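PDB 6PTM: uncharacterized protein, which probably acts as a glycoside hydrolase family 42 exo-carrageenase, removing sugar units from the ends of carrageenan chains. Local coordinates for residues P147-D152 against D546-S551. Sequence-based numbering, arbitrary orientation.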
# COMPACT_ATOMS: atom_id res chain seq x y z
N PRO A 147 1.73 -15.27 -23.61
CA PRO A 147 1.43 -16.32 -22.66
C PRO A 147 1.15 -15.74 -21.27
O PRO A 147 1.84 -14.79 -20.83
CB PRO A 147 2.72 -17.17 -22.60
CG PRO A 147 3.49 -16.83 -23.88
CD PRO A 147 3.08 -15.40 -24.21
N THR A 148 0.22 -16.36 -20.54
CA THR A 148 -0.15 -15.92 -19.18
C THR A 148 -0.58 -17.16 -18.40
O THR A 148 -1.19 -18.04 -18.97
CB THR A 148 -1.20 -14.80 -19.24
OG1 THR A 148 -1.20 -14.15 -17.97
CG2 THR A 148 -2.59 -15.28 -19.57
N PRO A 149 -0.17 -17.29 -17.11
CA PRO A 149 -0.41 -18.51 -16.35
C PRO A 149 -1.85 -18.60 -15.84
O PRO A 149 -2.46 -17.57 -15.58
CB PRO A 149 0.54 -18.41 -15.18
CG PRO A 149 0.69 -16.91 -14.97
CD PRO A 149 0.63 -16.31 -16.36
N VAL A 150 -2.37 -19.82 -15.78
CA VAL A 150 -3.59 -20.18 -15.02
C VAL A 150 -3.06 -20.59 -13.65
O VAL A 150 -2.58 -21.71 -13.53
CB VAL A 150 -4.41 -21.29 -15.71
CG1 VAL A 150 -5.66 -21.65 -14.93
CG2 VAL A 150 -4.82 -20.90 -17.13
N VAL A 151 -3.08 -19.65 -12.69
CA VAL A 151 -2.40 -19.81 -11.37
C VAL A 151 -3.22 -20.77 -10.50
O VAL A 151 -4.36 -20.46 -10.15
CB VAL A 151 -2.18 -18.46 -10.66
CG1 VAL A 151 -1.52 -18.66 -9.31
CG2 VAL A 151 -1.37 -17.49 -11.52
N ASP A 152 -2.58 -21.85 -10.08
CA ASP A 152 -3.10 -22.72 -9.01
C ASP A 152 -2.54 -22.21 -7.67
O ASP A 152 -1.35 -22.39 -7.38
CB ASP A 152 -2.73 -24.17 -9.29
CG ASP A 152 -3.16 -25.14 -8.19
OD1 ASP A 152 -3.66 -24.70 -7.13
OD2 ASP A 152 -2.95 -26.32 -8.42
N ASP A 546 -2.48 -9.38 -17.41
CA ASP A 546 -1.45 -8.66 -18.21
C ASP A 546 -0.15 -8.54 -17.41
O ASP A 546 0.93 -8.82 -17.97
CB ASP A 546 -1.92 -7.31 -18.71
CG ASP A 546 -2.91 -7.41 -19.87
OD1 ASP A 546 -2.88 -8.44 -20.58
OD2 ASP A 546 -3.71 -6.49 -20.00
N LEU A 547 -0.22 -8.15 -16.14
CA LEU A 547 1.02 -8.05 -15.33
C LEU A 547 1.73 -9.42 -15.28
O LEU A 547 2.94 -9.49 -15.44
CB LEU A 547 0.66 -7.56 -13.92
CG LEU A 547 0.18 -6.13 -13.77
CD1 LEU A 547 -0.50 -5.99 -12.43
CD2 LEU A 547 1.34 -5.18 -13.89
N ASN A 548 1.00 -10.51 -15.05
CA ASN A 548 1.61 -11.87 -15.08
C ASN A 548 2.36 -12.08 -16.40
O ASN A 548 3.45 -12.65 -16.38
CB ASN A 548 0.59 -12.97 -14.80
CG ASN A 548 0.16 -12.99 -13.35
OD1 ASN A 548 0.79 -12.35 -12.50
ND2 ASN A 548 -0.94 -13.68 -13.07
N SER A 549 1.79 -11.66 -17.51
CA SER A 549 2.29 -11.95 -18.88
C SER A 549 3.63 -11.24 -19.07
O SER A 549 4.42 -11.67 -19.95
CB SER A 549 1.28 -11.55 -19.94
OG SER A 549 1.27 -10.15 -20.22
N VAL A 550 3.89 -10.19 -18.29
CA VAL A 550 5.17 -9.45 -18.40
C VAL A 550 5.87 -9.38 -17.03
O VAL A 550 6.60 -8.39 -16.77
CB VAL A 550 4.96 -8.06 -19.02
CG1 VAL A 550 4.62 -8.18 -20.48
CG2 VAL A 550 3.93 -7.20 -18.29
N SER A 551 5.73 -10.41 -16.21
CA SER A 551 6.09 -10.30 -14.77
C SER A 551 7.60 -10.11 -14.63
O SER A 551 8.02 -9.51 -13.62
CB SER A 551 5.60 -11.49 -13.96
OG SER A 551 6.19 -12.68 -14.42
O HOH W 1 4.12 -14.00 -21.22
O HOH W 2 -2.37 -14.89 -15.49
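Water 2 is gripped by three groups: it donates to T148 OG1 at 2.8 Å and to P149 O at 2.7 Å, and accepts from N548 ND2 at 3.1 Å, so it joins the two segments. T148 OG1 has two partners, for it also bonds directly to I545 O, one residue earlier in helix 534-549. The hydroxyl gets there because OG1 stands anti to the backbone N (chi1 -162°). N548 is held at both ends of its amide, with OD1 taking F171 N of strand 168-175. N548 CB packs against CD and CG of P149, 3.7 Å from CD, while V151 CG2 comes in on ND2, the two side chains meeting at about a right angle. At the other end of the contact P147 O faces S549, 3.4 Å from S549 CB, and S549 CA makes a CA-H...O contact with P147 O. S549 turns its hydroxyl back to D546 O, three residues earlier, OG donating to that oxygen at 2.6 Å in the carbonyl plane. This is surface packing: the extended loop between helix 109-139 and strand 157-159 runs past the C-terminal end of helix 534-549, with V170 of strand 168-175 touching both P149 and N548, and L749 meeting S549.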